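Side-chain contacts in beta-glucoside phosphorylase BglX (Unidentified, PDB 5VQE), which probably cleaves beta-glucosides with phosphate, as a family 3 glycoside phosphorylase whose pocket holds a fluorinated glucose in this crystal: residues L394-Q399 and Y515-V520; V416-E421 and I485-S490; L507-S512 and E542-R547. All blocks are in the same frame, centred on the assembly; numbering follows the deposited sequence.

All three hang on the six-stranded mixed sheet of the C-terminal alpha/beta domain. Contact 1 touches its antiparallel edge strand and is partly buried. Contacts 2 and 3 are buried: contact 2 where a loop covers the end of strand 412-419, contact 3 where helix 534-544 lies on strand 506-510. No direct hydrogen bond joins any pair of segments; mostly apolar side chains do so: a valine, a leucine and a lysine's aliphatic part in contact 1, a leucine, an alanine and a tryptophan in contact 2, with an asparagine amide against an isoleucine and a bridging water, leucines alone in contact 3. V520 of contact 1 touches L487 and F508 of contacts 2 and 3; D519 salt-bridges R486.

Contact 1: L394-Q399 and Y515-V520; sequences LVKDKQ and YHLVDV
V395 and K396 are neighbours on a strand, yet both send their CB toward the same residue, L517, instead of pointing to opposite sides. A classic beta bulge is the reason: both residues stand opposite Y526 of strand 525-528, and V395 has an almost helical backbone (phi -90°, psi -47°). L517 answers with its two methyls, one for each partner. Its CD1 lies 4.1 Å from V395 CG1, the two side chains sliding past each other in opposite directions. CG1 of V395 is the branch anti to the backbone N (chi1 179°), which carries it out to the leucine. The other methyl, L517 CD2, comes 4.4 Å from K396 CD, a looser touch against the aliphatic part of the lysine. K396 is fully extended, so its chain runs on past L517 to put NZ on the carbonyl of V523.

This is the edge of the C-terminal alpha/beta domain of the family 3 glycoside hydrolase fold. Strand 393-397 is the antiparallel outer strand of the sheet, and residues 515-520 belong to the connection that leads from strand 506-510 to its neighbour 525-528. L517 also touches Y526, so that tyrosine is shared by both sides of the contact. A short 3-10 turn presents the leucine; behind it H516 O accepts from D519 N at 2.9 Å and from V520 N at 3.0 Å. Y515, two residues before L517, hydrogen-bonds through OH to D152, which belongs to the N-terminal TIM-barrel domain.

Contact 2: V416-E421 and I485-S490; sequences VQATNE and IRLVWS
L487 reaches A418 with one of its two methyls, across the end of strand 412-419, an inner strand of the alpha/beta sheet; the loop that follows the neighbouring parallel strand 469-475 folds back over it here. L487 CB leaves the loop without aiming at the strand. The first torsion is unusual, chi1 -130°, away from any staggered position, and it swings CG round so that the fork comes closer. CD1 then heads for V520 and F508. CD2 takes the other way and rests against two groups at once: it lies 3.9 Å from A418 CB, and it stands 3.5 Å above the plane of the W489 ring, nearer its outer margin than its middle. The ring itself closes the triangle, W489 CZ3 being 4.1 Å from A418 CB, which it meets obliquely.

Farther along, N420 and I485 meet at an angle, N420 ND2 lying 4.1 Å from I485 CG2. The amide oxygen of N420 is occupied by K477 N. N420 is the middle residue of an ST turn that follows the strand: T419 OG1 accepts from E421 N at 3.1 Å, nearly straight at 168°, and is also bonded to N475 O. One water spans the two segments, donating to V488 O at 2.9 Å and accepting only weakly from T419 N at 3.4 Å.

Contact 3: L507-S512 and E542-R547; sequences LFLSFS and EKLMGR
K543 NZ is gripped by three groups: a salt bridge to D389 and hydrogen bonds to S548 OG and S549 O. L544, the next residue, leaves the helix roughly at right angles to K543, toward L507 and L509. Just beyond, R547 grips E542 side-on in a salt bridge, NE 2.8 Å from E542 OE1 and NH2 3.0 Å from E542 OE2. NH2 has a second salt-bridge partner in E441. Both donors keep E542 near the guanidinium plane but meet the carboxylate from above. The helix stops here in a Schellman motif, with G546 at positive phi and R547 N bonded back to E542 O at 2.9 Å.

Helix 534-544 covers one face of the alpha/beta sheet, and L507 and L509 on strand 506-510 both point to it. With its CG anti to the carbonyl carbon (chi1 -68°), L544 sets its fork over the strand. CD2 lies 3.9 Å from L507 CD2, where the side chains cross obliquely, and CD1 meets L509 CD1 tip to tip at 4.2 Å. L509 also touches M540. F508 points to the other side of the strand, where its ring meets those of Y472 and Y526 with planes nearly parallel.

Contact 1: L394-Q399 and Y515-V520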
# COMPACT_ATOMS: atom_id res chain seq x y z
N LEU A 394 17.90 14.93 -5.25
CA LEU A 394 18.30 15.73 -6.40
C LEU A 394 18.73 14.78 -7.52
O LEU A 394 19.81 14.18 -7.44
CB LEU A 394 19.44 16.67 -6.01
CG LEU A 394 19.51 18.10 -6.53
CD1 LEU A 394 20.97 18.57 -6.58
CD2 LEU A 394 18.83 18.29 -7.86
N VAL A 395 17.90 14.63 -8.55
CA VAL A 395 18.14 13.64 -9.60
C VAL A 395 18.98 14.21 -10.73
O VAL A 395 19.94 13.59 -11.19
CB VAL A 395 16.80 13.10 -10.15
CG1 VAL A 395 17.04 12.07 -11.26
CG2 VAL A 395 15.97 12.51 -9.04
N LYS A 396 18.61 15.40 -11.19
CA LYS A 396 19.22 16.02 -12.35
C LYS A 396 19.43 17.49 -12.01
O LYS A 396 18.51 18.14 -11.53
CB LYS A 396 18.33 15.85 -13.59
CG LYS A 396 18.91 16.32 -14.90
CD LYS A 396 17.94 16.01 -16.04
CE LYS A 396 18.43 16.56 -17.36
NZ LYS A 396 17.45 16.28 -18.45
N ASP A 397 20.65 17.97 -12.21
CA ASP A 397 21.06 19.30 -11.77
C ASP A 397 22.01 19.89 -12.82
O ASP A 397 23.18 20.14 -12.57
CB ASP A 397 21.72 19.20 -10.40
CG ASP A 397 22.10 20.55 -9.82
OD1 ASP A 397 23.12 20.61 -9.10
OD2 ASP A 397 21.40 21.55 -10.09
N LYS A 398 21.49 20.09 -14.03
CA LYS A 398 22.30 20.53 -15.17
C LYS A 398 21.99 21.98 -15.56
O LYS A 398 22.09 22.35 -16.73
CB LYS A 398 22.10 19.59 -16.35
CG LYS A 398 22.93 18.31 -16.25
CD LYS A 398 22.76 17.40 -17.45
N GLN A 399 21.63 22.80 -14.57
CA GLN A 399 21.25 24.19 -14.76
C GLN A 399 22.19 25.03 -13.90
O GLN A 399 21.89 25.32 -12.74
CB GLN A 399 19.78 24.38 -14.37
CG GLN A 399 19.11 25.59 -14.97
CD GLN A 399 17.72 25.26 -15.50
OE1 GLN A 399 16.98 24.44 -14.93
NE2 GLN A 399 17.36 25.89 -16.61
N TYR A 515 9.26 8.77 -11.89
CA TYR A 515 9.65 8.55 -13.28
C TYR A 515 9.21 9.67 -14.21
O TYR A 515 9.16 9.46 -15.43
CB TYR A 515 9.08 7.22 -13.78
CG TYR A 515 9.52 6.03 -12.97
CD1 TYR A 515 8.61 5.28 -12.26
CD2 TYR A 515 10.86 5.67 -12.91
CE1 TYR A 515 9.01 4.18 -11.52
CE2 TYR A 515 11.27 4.59 -12.18
CZ TYR A 515 10.35 3.84 -11.49
OH TYR A 515 10.77 2.76 -10.74
N HIS A 516 8.89 10.86 -13.69
CA HIS A 516 8.31 11.89 -14.55
C HIS A 516 9.28 12.41 -15.60
O HIS A 516 8.84 13.04 -16.56
CB HIS A 516 7.77 13.04 -13.71
CG HIS A 516 6.42 12.78 -13.13
ND1 HIS A 516 5.41 12.17 -13.84
CD2 HIS A 516 5.91 13.05 -11.91
CE1 HIS A 516 4.33 12.07 -13.07
NE2 HIS A 516 4.61 12.60 -11.89
N LEU A 517 10.59 12.16 -15.46
CA LEU A 517 11.48 12.49 -16.56
C LEU A 517 11.08 11.77 -17.85
O LEU A 517 11.57 12.16 -18.92
CB LEU A 517 12.92 12.16 -16.19
CG LEU A 517 13.62 13.17 -15.26
CD1 LEU A 517 14.97 12.64 -14.80
CD2 LEU A 517 13.80 14.55 -15.93
N VAL A 518 10.22 10.75 -17.77
CA VAL A 518 9.68 10.11 -18.97
C VAL A 518 8.90 11.12 -19.80
O VAL A 518 8.97 11.11 -21.04
CB VAL A 518 8.78 8.92 -18.56
CG1 VAL A 518 7.89 8.47 -19.73
CG2 VAL A 518 9.62 7.76 -18.07
N ASP A 519 8.13 11.98 -19.15
CA ASP A 519 7.25 12.91 -19.84
C ASP A 519 7.79 14.33 -19.90
O ASP A 519 7.27 15.14 -20.67
CB ASP A 519 5.87 12.89 -19.19
CG ASP A 519 5.09 11.62 -19.50
OD1 ASP A 519 5.01 11.25 -20.69
OD2 ASP A 519 4.58 10.98 -18.56
N VAL A 520 8.83 14.65 -19.12
CA VAL A 520 9.46 15.97 -19.20
C VAL A 520 10.97 15.80 -19.31
O VAL A 520 11.73 16.37 -18.50
CB VAL A 520 9.07 16.85 -17.99
CG1 VAL A 520 7.55 17.06 -17.96
CG2 VAL A 520 9.54 16.25 -16.66

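Contact 2: V416-E421 and I485-S490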
# COMPACT_ATOMS: atom_id res chain seq x y z
N VAL A 416 3.24 25.77 -11.52
CA VAL A 416 2.41 24.97 -12.42
C VAL A 416 2.10 23.68 -11.68
O VAL A 416 2.99 22.85 -11.45
CB VAL A 416 3.11 24.67 -13.75
CG1 VAL A 416 2.17 23.93 -14.68
CG2 VAL A 416 3.59 25.95 -14.39
N GLN A 417 0.84 23.52 -11.28
CA GLN A 417 0.40 22.29 -10.66
C GLN A 417 0.06 21.27 -11.74
O GLN A 417 -0.56 21.61 -12.75
CB GLN A 417 -0.81 22.54 -9.78
CG GLN A 417 -1.40 21.27 -9.18
CD GLN A 417 -2.64 21.54 -8.39
OE1 GLN A 417 -2.58 21.75 -7.17
NE2 GLN A 417 -3.78 21.56 -9.06
N ALA A 418 0.49 20.03 -11.53
CA ALA A 418 0.12 18.91 -12.38
C ALA A 418 -0.24 17.75 -11.47
O ALA A 418 0.59 17.31 -10.67
CB ALA A 418 1.25 18.53 -13.34
N THR A 419 -1.47 17.26 -11.58
CA THR A 419 -1.93 16.22 -10.67
C THR A 419 -3.09 15.48 -11.31
O THR A 419 -3.79 16.01 -12.18
CB THR A 419 -2.36 16.80 -9.31
OG1 THR A 419 -2.67 15.73 -8.41
CG2 THR A 419 -3.59 17.70 -9.46
N ASN A 420 -3.29 14.24 -10.85
CA ASN A 420 -4.46 13.47 -11.23
C ASN A 420 -5.52 13.46 -10.14
O ASN A 420 -6.55 12.80 -10.30
CB ASN A 420 -4.06 12.03 -11.60
CG ASN A 420 -3.35 11.30 -10.47
OD1 ASN A 420 -2.98 11.89 -9.46
ND2 ASN A 420 -3.16 9.99 -10.65
N GLU A 421 -5.29 14.17 -9.03
CA GLU A 421 -6.33 14.39 -8.04
C GLU A 421 -7.24 15.53 -8.49
O GLU A 421 -6.94 16.27 -9.44
CB GLU A 421 -5.71 14.71 -6.67
CG GLU A 421 -4.87 13.58 -6.07
CD GLU A 421 -4.61 13.74 -4.57
OE1 GLU A 421 -5.32 14.53 -3.91
OE2 GLU A 421 -3.70 13.07 -4.05
N ILE A 485 -0.49 6.52 -14.27
CA ILE A 485 -0.15 7.69 -13.46
C ILE A 485 0.89 8.54 -14.19
O ILE A 485 1.67 9.25 -13.57
CB ILE A 485 0.34 7.29 -12.06
CG1 ILE A 485 1.54 6.36 -12.15
CG2 ILE A 485 -0.80 6.66 -11.27
CD1 ILE A 485 2.20 6.06 -10.81
N ARG A 486 0.92 8.41 -15.51
CA ARG A 486 1.76 9.25 -16.35
C ARG A 486 1.34 10.70 -16.23
O ARG A 486 0.20 11.03 -15.88
CB ARG A 486 1.67 8.80 -17.81
CG ARG A 486 2.24 7.42 -18.08
CD ARG A 486 3.73 7.47 -18.33
NE ARG A 486 4.05 8.34 -19.45
CZ ARG A 486 3.93 8.00 -20.73
NH1 ARG A 486 3.51 6.78 -21.06
NH2 ARG A 486 4.24 8.87 -21.67
N LEU A 487 2.28 11.58 -16.54
CA LEU A 487 2.01 13.01 -16.57
C LEU A 487 0.93 13.31 -17.60
O LEU A 487 1.09 12.98 -18.79
CB LEU A 487 3.29 13.78 -16.89
CG LEU A 487 3.63 14.94 -15.96
CD1 LEU A 487 4.92 15.58 -16.42
CD2 LEU A 487 2.50 15.96 -15.93
N VAL A 488 -0.16 13.91 -17.15
CA VAL A 488 -1.25 14.37 -18.00
C VAL A 488 -1.45 15.85 -17.72
O VAL A 488 -1.52 16.26 -16.55
CB VAL A 488 -2.55 13.58 -17.74
CG1 VAL A 488 -3.72 14.14 -18.54
CG2 VAL A 488 -2.34 12.10 -18.07
N TRP A 489 -1.51 16.66 -18.77
CA TRP A 489 -1.64 18.10 -18.62
C TRP A 489 -3.11 18.51 -18.65
O TRP A 489 -3.92 17.93 -19.37
CB TRP A 489 -0.86 18.83 -19.71
CG TRP A 489 0.57 18.39 -19.78
CD1 TRP A 489 1.14 17.61 -20.75
CD2 TRP A 489 1.60 18.67 -18.84
NE1 TRP A 489 2.47 17.40 -20.46
CE2 TRP A 489 2.77 18.04 -19.29
CE3 TRP A 489 1.64 19.40 -17.65
CZ2 TRP A 489 3.98 18.12 -18.60
CZ3 TRP A 489 2.84 19.48 -16.97
CH2 TRP A 489 3.99 18.84 -17.44
N SER A 490 -3.44 19.53 -17.85
CA SER A 490 -4.82 19.97 -17.70
C SER A 490 -5.05 21.38 -18.23
O SER A 490 -4.66 21.71 -19.36
O HOH W 1 -2.38 18.31 -14.67

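Contact 3: L507-S512 and E542-R547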
# COMPACT_ATOMS: atom_id res chain seq x y z
N LEU A 507 12.17 24.48 -13.24
CA LEU A 507 12.47 23.51 -12.19
C LEU A 507 11.26 22.59 -12.02
O LEU A 507 10.13 23.08 -11.93
CB LEU A 507 12.78 24.24 -10.88
CG LEU A 507 12.85 23.42 -9.59
CD1 LEU A 507 14.05 22.50 -9.62
CD2 LEU A 507 12.93 24.37 -8.40
N PHE A 508 11.50 21.28 -11.99
CA PHE A 508 10.43 20.29 -11.91
C PHE A 508 10.56 19.49 -10.62
O PHE A 508 11.60 18.88 -10.37
CB PHE A 508 10.46 19.35 -13.13
CG PHE A 508 9.19 18.55 -13.29
CD1 PHE A 508 8.95 17.44 -12.50
CD2 PHE A 508 8.24 18.93 -14.22
CE1 PHE A 508 7.78 16.72 -12.65
CE2 PHE A 508 7.07 18.21 -14.36
CZ PHE A 508 6.84 17.11 -13.58
N LEU A 509 9.50 19.50 -9.81
CA LEU A 509 9.43 18.78 -8.55
C LEU A 509 8.33 17.73 -8.63
O LEU A 509 7.16 18.08 -8.84
CB LEU A 509 9.14 19.73 -7.39
CG LEU A 509 9.97 21.01 -7.28
CD1 LEU A 509 9.39 21.90 -6.19
CD2 LEU A 509 11.42 20.70 -7.01
N SER A 510 8.69 16.47 -8.45
CA SER A 510 7.70 15.41 -8.29
C SER A 510 7.54 15.08 -6.81
O SER A 510 8.53 14.78 -6.13
CB SER A 510 8.09 14.14 -9.04
OG SER A 510 7.12 13.13 -8.77
N PHE A 511 6.30 15.12 -6.33
CA PHE A 511 5.97 14.70 -4.98
C PHE A 511 5.29 13.33 -4.96
O PHE A 511 4.63 12.98 -3.97
CB PHE A 511 5.10 15.76 -4.31
CG PHE A 511 5.85 17.02 -3.94
CD1 PHE A 511 6.09 18.01 -4.89
CD2 PHE A 511 6.32 17.22 -2.65
CE1 PHE A 511 6.79 19.17 -4.56
CE2 PHE A 511 7.01 18.38 -2.31
CZ PHE A 511 7.24 19.36 -3.28
N SER A 512 5.46 12.54 -6.01
CA SER A 512 4.99 11.17 -6.01
C SER A 512 5.76 10.32 -7.02
O SER A 512 6.83 9.80 -6.69
CB SER A 512 3.48 11.14 -6.27
OG SER A 512 2.93 9.93 -5.83
N GLU A 542 13.25 24.15 2.49
CA GLU A 542 14.55 24.30 3.12
C GLU A 542 15.67 23.95 2.15
O GLU A 542 16.71 24.62 2.11
CB GLU A 542 14.64 23.45 4.38
CG GLU A 542 13.63 23.83 5.45
CD GLU A 542 13.78 25.28 5.88
OE1 GLU A 542 14.92 25.67 6.20
OE2 GLU A 542 12.78 26.02 5.87
N LYS A 543 15.48 22.91 1.34
CA LYS A 543 16.56 22.45 0.48
C LYS A 543 16.70 23.32 -0.76
O LYS A 543 17.81 23.57 -1.23
CB LYS A 543 16.31 20.99 0.11
CG LYS A 543 16.49 20.05 1.31
CD LYS A 543 15.85 18.69 1.07
CE LYS A 543 15.76 17.89 2.36
NZ LYS A 543 17.09 17.73 3.02
N LEU A 544 15.58 23.79 -1.32
CA LEU A 544 15.66 24.70 -2.46
C LEU A 544 16.37 25.99 -2.08
O LEU A 544 17.13 26.54 -2.87
CB LEU A 544 14.26 25.00 -2.99
CG LEU A 544 13.54 23.82 -3.64
CD1 LEU A 544 12.11 24.20 -3.97
CD2 LEU A 544 14.27 23.34 -4.87
N MET A 545 16.13 26.48 -0.86
CA MET A 545 16.77 27.70 -0.38
C MET A 545 18.20 27.46 0.11
O MET A 545 18.87 28.43 0.48
CB MET A 545 15.94 28.31 0.75
CG MET A 545 14.50 28.64 0.36
SD MET A 545 14.39 29.65 -1.13
CE MET A 545 15.20 31.16 -0.59
N GLY A 546 18.67 26.22 0.11
CA GLY A 546 20.05 25.94 0.47
C GLY A 546 20.32 25.89 1.96
O GLY A 546 21.49 25.86 2.35
N ARG A 547 19.28 25.88 2.79
CA ARG A 547 19.44 25.72 4.23
C ARG A 547 19.50 24.26 4.66
O ARG A 547 19.78 23.98 5.83
CB ARG A 547 18.29 26.41 4.96
CG ARG A 547 18.17 27.90 4.67
CD ARG A 547 17.15 28.55 5.59
NE ARG A 547 15.77 28.18 5.29
CZ ARG A 547 14.94 28.88 4.53
NH1 ARG A 547 15.33 30.02 3.96
NH2 ARG A 547 13.70 28.45 4.34